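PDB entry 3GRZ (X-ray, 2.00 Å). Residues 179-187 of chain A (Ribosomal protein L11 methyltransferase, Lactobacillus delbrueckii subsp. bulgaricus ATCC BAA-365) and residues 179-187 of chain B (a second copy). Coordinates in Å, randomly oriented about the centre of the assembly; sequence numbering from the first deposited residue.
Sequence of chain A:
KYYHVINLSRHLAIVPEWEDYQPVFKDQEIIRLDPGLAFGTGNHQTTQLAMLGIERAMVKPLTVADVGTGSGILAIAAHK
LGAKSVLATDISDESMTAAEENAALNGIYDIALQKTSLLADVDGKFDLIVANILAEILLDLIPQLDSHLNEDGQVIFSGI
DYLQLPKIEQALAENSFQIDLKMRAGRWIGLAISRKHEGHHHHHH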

ATOM      1  N   ILE A 179      10.425  -0.210 -13.345  1.00 34.19           N
ATOM      2  CA  ILE A 179       9.215  -0.068 -12.546  1.00 37.75           C
ATOM      3  C   ILE A 179       8.969  -1.395 -11.835  1.00 35.88           C
ATOM      4  O   ILE A 179       8.791  -2.425 -12.486  1.00 36.92           O
ATOM      5  CB  ILE A 179       7.988   0.316 -13.434  1.00 37.54           C
ATOM      6  CG1 ILE A 179       8.201   1.688 -14.091  1.00 32.84           C
ATOM      7  CG2 ILE A 179       6.704   0.304 -12.630  1.00 33.75           C
ATOM      8  CD1 ILE A 179       7.312   1.929 -15.290  1.00 29.81           C
ATOM      9  N   ASP A 180       8.979  -1.356 -10.505  1.00 33.14           N
ATOM     10  CA  ASP A 180       8.721  -2.530  -9.664  1.00 33.67           C
ATOM     11  C   ASP A 180       7.242  -2.688  -9.346  1.00 31.56           C
ATOM     12  O   ASP A 180       6.759  -3.800  -9.182  1.00 33.69           O
ATOM     13  CB  ASP A 180       9.470  -2.419  -8.339  1.00 29.46           C
ATOM     14  CG  ASP A 180      10.974  -2.295  -8.523  1.00 44.15           C
ATOM     15  OD1 ASP A 180      11.595  -3.210  -9.100  1.00 46.43           O
ATOM     16  OD2 ASP A 180      11.529  -1.277  -8.082  1.00 41.44           O
ATOM     17  N   LEU A 181       6.547  -1.561  -9.211  1.00 33.65           N
ATOM     18  CA  LEU A 181       5.125  -1.545  -8.916  1.00 29.77           C
ATOM     19  C   LEU A 181       4.473  -0.378  -9.651  1.00 32.58           C
ATOM     20  O   LEU A 181       4.947   0.754  -9.576  1.00 26.10           O
ATOM     21  CB  LEU A 181       4.874  -1.429  -7.404  1.00 31.92           C
ATOM     22  CG  LEU A 181       3.415  -1.257  -6.953  1.00 31.22           C
ATOM     23  CD1 LEU A 181       2.634  -2.519  -7.160  1.00 30.28           C
ATOM     24  CD2 LEU A 181       3.330  -0.826  -5.499  1.00 38.34           C
ATOM     25  N   LYS A 182       3.406  -0.687 -10.384  1.00 30.02           N
ATOM     26  CA  LYS A 182       2.552   0.305 -11.019  1.00 33.95           C
ATOM     27  C   LYS A 182       1.183   0.267 -10.360  1.00 32.81           C
ATOM     28  O   LYS A 182       0.563  -0.792 -10.237  1.00 34.83           O
ATOM     29  CB  LYS A 182       2.429   0.029 -12.514  1.00 35.55           C
ATOM     30  CG  LYS A 182       1.517   1.008 -13.255  1.00 44.72           C
ATOM     31  CD  LYS A 182       1.649   0.849 -14.758  1.00 56.44           C
ATOM     32  CE  LYS A 182       0.669  -0.170 -15.325  1.00 62.23           C
ATOM     33  NZ  LYS A 182       0.777  -0.229 -16.815  1.00 64.54           N
ATOM     34  N   MET A 183       0.716   1.430  -9.926  1.00 29.29           N
ATOM     35  CA  MET A 183      -0.564   1.565  -9.273  1.00 31.40           C
ATOM     36  C   MET A 183      -1.446   2.469 -10.117  1.00 28.77           C
ATOM     37  O   MET A 183      -0.998   3.512 -10.578  1.00 29.05           O
ATOM     38  CB  MET A 183      -0.386   2.203  -7.893  1.00 29.84           C
ATOM     39  CG  MET A 183       0.285   1.337  -6.820  1.00 39.40           C
ATOM     40  SD  MET A 183       0.748   2.359  -5.387  1.00 34.76           S
ATOM     41  CE  MET A 183       2.268   3.068  -6.021  1.00 33.39           C
ATOM     42  N   ARG A 184      -2.701   2.084 -10.315  1.00 30.03           N
ATOM     43  CA  ARG A 184      -3.640   2.955 -11.026  1.00 30.96           C
ATOM     44  C   ARG A 184      -4.939   3.123 -10.262  1.00 29.07           C
ATOM     45  O   ARG A 184      -5.601   2.132  -9.927  1.00 29.95           O
ATOM     46  CB  ARG A 184      -3.917   2.460 -12.453  1.00 31.16           C
ATOM     47  CG  ARG A 184      -5.012   3.276 -13.140  1.00 32.23           C
ATOM     48  CD  ARG A 184      -5.022   3.135 -14.635  1.00 31.63           C
ATOM     49  NE  ARG A 184      -6.140   3.894 -15.195  1.00 35.36           N
ATOM     50  CZ  ARG A 184      -6.487   3.884 -16.479  1.00 35.61           C
ATOM     51  NH1 ARG A 184      -7.532   4.593 -16.894  1.00 35.42           N
ATOM     52  NH2 ARG A 184      -5.787   3.161 -17.343  1.00 32.17           N
ATOM     53  N   ALA A 185      -5.298   4.375  -9.980  1.00 31.19           N
ATOM     54  CA  ALA A 185      -6.606   4.689  -9.383  1.00 30.23           C
ATOM     55  C   ALA A 185      -7.299   5.765 -10.209  1.00 33.08           C
ATOM     56  O   ALA A 185      -6.804   6.891 -10.310  1.00 33.86           O
ATOM     57  CB  ALA A 185      -6.448   5.142  -7.940  1.00 29.32           C
ATOM     58  N   GLY A 186      -8.441   5.415 -10.794  1.00 38.65           N
ATOM     59  CA  GLY A 186      -9.053   6.242 -11.834  1.00 36.12           C
ATOM     60  C   GLY A 186      -8.083   6.430 -12.982  1.00 34.79           C
ATOM     61  O   GLY A 186      -7.579   5.457 -13.542  1.00 32.28           O
ATOM     62  N   ARG A 187      -7.783   7.685 -13.309  1.00 34.45           N
ATOM     63  CA  ARG A 187      -6.850   7.988 -14.397  1.00 33.92           C
ATOM     64  C   ARG A 187      -5.406   8.177 -13.907  1.00 32.01           C
ATOM     65  O   ARG A 187      -4.494   8.322 -14.708  1.00 32.21           O
ATOM     66  CB  ARG A 187      -7.303   9.245 -15.145  1.00 35.86           C
ATOM     67  CG  ARG A 187      -8.603   9.074 -15.958  1.00 36.88           C
ATOM     68  CD  ARG A 187      -8.962  10.357 -16.710  1.00 42.30           C
ATOM     69  NE  ARG A 187      -7.834  10.859 -17.510  1.00 38.30           N
ATOM     70  CZ  ARG A 187      -7.955  11.463 -18.690  1.00 43.74           C
ATOM     71  NH1 ARG A 187      -9.154  11.659 -19.228  1.00 32.49           N
ATOM     72  NH2 ARG A 187      -6.876  11.865 -19.340  1.00 34.51           N
TER
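Chain B 179-187: IDLKMRAGR

The second copy lays the same segment edge to edge against chain A, so that residues 181–185 of both chains form adjoining antiparallel strands. Their N-to-C directions differ by 168°, and the strand axes approach to 4.7 Å. Backbone torsions are extended from 181 to 185, after a corner in each chain at 180, with phi/psi of -123/139° at B:Met183 and -118/135° at A:Met183. The register centres on these two methionines, whose CA atoms lie 4.5 Å apart in a non-hydrogen-bonded pair. B:Arg184 sits beside A:Lys182, and B:Lys182 beside A:Arg184, each pair with a CA–CA separation of 5.1 Å. Farther out from the centre, B:Ala185 lies beside A:Leu181 and B:Leu181 beside A:Ala185, with CA atoms 4.7 Å apart in both cases.

Four backbone hydrogen bonds fix this register. A:Lys182 N donates to B:Arg184 O (2.9 Å), and B:Arg184 N returns a bond to A:Lys182 O (2.8 Å); the exchanged pair repeats the pattern, from A:Arg184 N to B:Lys182 O (2.8 Å) and from B:Lys182 N to A:Arg184 O (2.9 Å). Between these two hydrogen-bonded pairs the backbones draw together at the methionines. There each lysine carbonyl also meets a methionine CA–H, with 3.3 Å from A:Lys182 O to B:Met183 CA and the same from B:Lys182 O to A:Met183 CA.

The alternation of the strands sends the methionines to one face, together with the apolar side chains of the leucines and alanines. The two methionines meet over the centre, A:Met183 CG and B:Met183 CG being 3.9 Å apart, while the ends of their side chains lead away from the opposing strand. Each leucine fills the space beside this central contact. Its CA-to-CB bond points sideways, but the t, p rotamer brings its end nearer to the partner: A:Leu181 CD1 reaches 4.1 Å from B:Met183 CB and 4.3 Å from B:Ala185 CB. In the reciprocal fit, B:Leu181 CD1 lies 4.3 Å from A:Met183 CB and 4.4 Å from A:Ala185 CB. The short alanine side chain thus faces the broader leucine, a small-against-large pairing made twice.

On the opposite face, lysines and arginines pair across the strands. Side chains touch lightly here: A:Arg184 CB lies 4.3 Å from B:Lys182 CE, and the exchanged pair stays slightly farther apart. The arginine ends lead away. Each arginine side chain is extended, t at chi1 to chi3, and its NE donates a hydrogen bond to the glycine two residues on in its own chain: A:Arg184 NE to A:Gly186 O at 2.7 Å, B:Arg184 NE to B:Gly186 O at 2.9 Å.

Beyond the strands the chains diverge, and water enters the gaps. Water 1 accepts from B:Gly186 N (3.0 Å) and donates to A:Ile179 O (2.9 Å); water 2 makes the equivalent link from A:Gly186 N (2.9 Å) to B:Ile179 O (2.7 Å). Both glycines adopt positive phi, and A:Arg187 and B:Arg187 lie out of reach of the opposing stretch. Altogether, the fit buries 526 Å², summed over both sides.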

ATOM      1  N   ILE B 179     -13.418  -1.302 -10.026  1.00 38.25           N
ATOM      2  CA  ILE B 179     -12.041  -1.385  -9.552  1.00 36.87           C
ATOM      3  C   ILE B 179     -11.620   0.012  -9.105  1.00 37.74           C
ATOM      4  O   ILE B 179     -11.545   0.942  -9.913  1.00 34.70           O
ATOM      5  CB  ILE B 179     -11.091  -1.913 -10.661  1.00 35.62           C
ATOM      6  CG1 ILE B 179     -11.507  -3.323 -11.097  1.00 36.21           C
ATOM      7  CG2 ILE B 179      -9.631  -1.878 -10.200  1.00 37.15           C
ATOM      8  CD1 ILE B 179     -10.760  -3.850 -12.340  1.00 35.85           C
ATOM      9  N   ASP B 180     -11.373   0.148  -7.807  1.00 29.75           N
ATOM     10  CA  ASP B 180     -10.942   1.391  -7.210  1.00 34.11           C
ATOM     11  C   ASP B 180      -9.430   1.567  -7.325  1.00 32.85           C
ATOM     12  O   ASP B 180      -8.923   2.693  -7.335  1.00 33.51           O
ATOM     13  CB  ASP B 180     -11.343   1.420  -5.735  1.00 33.36           C
ATOM     14  CG  ASP B 180     -12.826   1.200  -5.522  1.00 41.34           C
ATOM     15  OD1 ASP B 180     -13.641   1.588  -6.387  1.00 44.28           O
ATOM     16  OD2 ASP B 180     -13.182   0.648  -4.469  1.00 52.14           O
ATOM     17  N   LEU B 181      -8.715   0.444  -7.378  1.00 31.63           N
ATOM     18  CA  LEU B 181      -7.253   0.442  -7.415  1.00 29.30           C
ATOM     19  C   LEU B 181      -6.746  -0.822  -8.086  1.00 28.58           C
ATOM     20  O   LEU B 181      -7.155  -1.928  -7.749  1.00 32.96           O
ATOM     21  CB  LEU B 181      -6.660   0.584  -6.012  1.00 29.17           C
ATOM     22  CG  LEU B 181      -5.136   0.431  -5.858  1.00 34.15           C
ATOM     23  CD1 LEU B 181      -4.339   1.624  -6.443  1.00 32.45           C
ATOM     24  CD2 LEU B 181      -4.776   0.226  -4.410  1.00 36.96           C
ATOM     25  N   LYS B 182      -5.877  -0.628  -9.066  1.00 25.82           N
ATOM     26  CA  LYS B 182      -5.226  -1.702  -9.785  1.00 31.64           C
ATOM     27  C   LYS B 182      -3.729  -1.610  -9.491  1.00 33.05           C
ATOM     28  O   LYS B 182      -3.123  -0.544  -9.603  1.00 30.72           O
ATOM     29  CB  LYS B 182      -5.502  -1.566 -11.280  1.00 29.86           C
ATOM     30  CG  LYS B 182      -4.806  -2.608 -12.145  1.00 39.23           C
ATOM     31  CD  LYS B 182      -5.215  -2.475 -13.612  1.00 46.94           C
ATOM     32  CE  LYS B 182      -4.416  -1.390 -14.336  1.00 61.64           C
ATOM     33  NZ  LYS B 182      -4.939  -1.123 -15.711  1.00 70.49           N
ATOM     34  N   MET B 183      -3.137  -2.721  -9.080  1.00 27.05           N
ATOM     35  CA  MET B 183      -1.702  -2.743  -8.801  1.00 30.17           C
ATOM     36  C   MET B 183      -1.065  -3.816  -9.666  1.00 27.87           C
ATOM     37  O   MET B 183      -1.644  -4.873  -9.851  1.00 31.53           O
ATOM     38  CB  MET B 183      -1.444  -3.048  -7.323  1.00 26.75           C
ATOM     39  CG  MET B 183      -1.798  -1.942  -6.343  1.00 33.10           C
ATOM     40  SD  MET B 183      -1.648  -2.514  -4.615  1.00 32.00           S
ATOM     41  CE  MET B 183      -3.116  -3.493  -4.453  1.00 32.46           C
ATOM     42  N   ARG B 184       0.104  -3.536 -10.225  1.00 28.90           N
ATOM     43  CA  ARG B 184       0.802  -4.519 -11.009  1.00 30.22           C
ATOM     44  C   ARG B 184       2.268  -4.568 -10.626  1.00 31.61           C
ATOM     45  O   ARG B 184       2.971  -3.560 -10.741  1.00 31.61           O
ATOM     46  CB  ARG B 184       0.651  -4.251 -12.512  1.00 34.30           C
ATOM     47  CG  ARG B 184       1.540  -5.191 -13.323  1.00 35.29           C
ATOM     48  CD  ARG B 184       1.163  -5.315 -14.757  1.00 43.42           C
ATOM     49  NE  ARG B 184       2.115  -6.186 -15.438  1.00 45.72           N
ATOM     50  CZ  ARG B 184       2.119  -6.411 -16.745  1.00 45.40           C
ATOM     51  NH1 ARG B 184       3.035  -7.212 -17.272  1.00 44.61           N
ATOM     52  NH2 ARG B 184       1.207  -5.839 -17.518  1.00 43.05           N
ATOM     53  N   ALA B 185       2.712  -5.741 -10.170  1.00 30.33           N
ATOM     54  CA  ALA B 185       4.122  -6.013  -9.882  1.00 33.53           C
ATOM     55  C   ALA B 185       4.578  -7.250 -10.662  1.00 36.42           C
ATOM     56  O   ALA B 185       4.073  -8.356 -10.439  1.00 38.53           O
ATOM     57  CB  ALA B 185       4.343  -6.216  -8.375  1.00 32.43           C
ATOM     58  N   GLY B 186       5.526  -7.061 -11.576  1.00 38.94           N
ATOM     59  CA  GLY B 186       5.941  -8.126 -12.492  1.00 37.48           C
ATOM     60  C   GLY B 186       4.774  -8.467 -13.389  1.00 36.52           C
ATOM     61  O   GLY B 186       4.175  -7.579 -13.979  1.00 39.41           O
ATOM     62  N   ARG B 187       4.412  -9.744 -13.459  1.00 37.20           N
ATOM     63  CA  ARG B 187       3.246 -10.139 -14.254  1.00 38.84           C
ATOM     64  C   ARG B 187       1.955 -10.229 -13.437  1.00 32.05           C
ATOM     65  O   ARG B 187       0.886 -10.527 -13.976  1.00 37.02           O
ATOM     66  CB  ARG B 187       3.527 -11.417 -15.063  1.00 44.53           C
ATOM     67  CG  ARG B 187       3.739 -12.735 -14.294  1.00 51.08           C
ATOM     68  CD  ARG B 187       4.073 -13.879 -15.304  1.00 54.42           C
ATOM     69  NE  ARG B 187       3.026 -14.020 -16.331  1.00 54.46           N
ATOM     70  CZ  ARG B 187       3.215 -14.374 -17.604  1.00 55.95           C
ATOM     71  NH1 ARG B 187       4.431 -14.643 -18.074  1.00 53.05           N
ATOM     72  NH2 ARG B 187       2.166 -14.459 -18.418  1.00 52.03           N
TER
HETATM   73  O   HOH W   1       6.754  -4.497 -12.389  1.00 45.20           O
HETATM   74  O   HOH W   2      -9.790   2.821 -10.840  1.00 41.35           O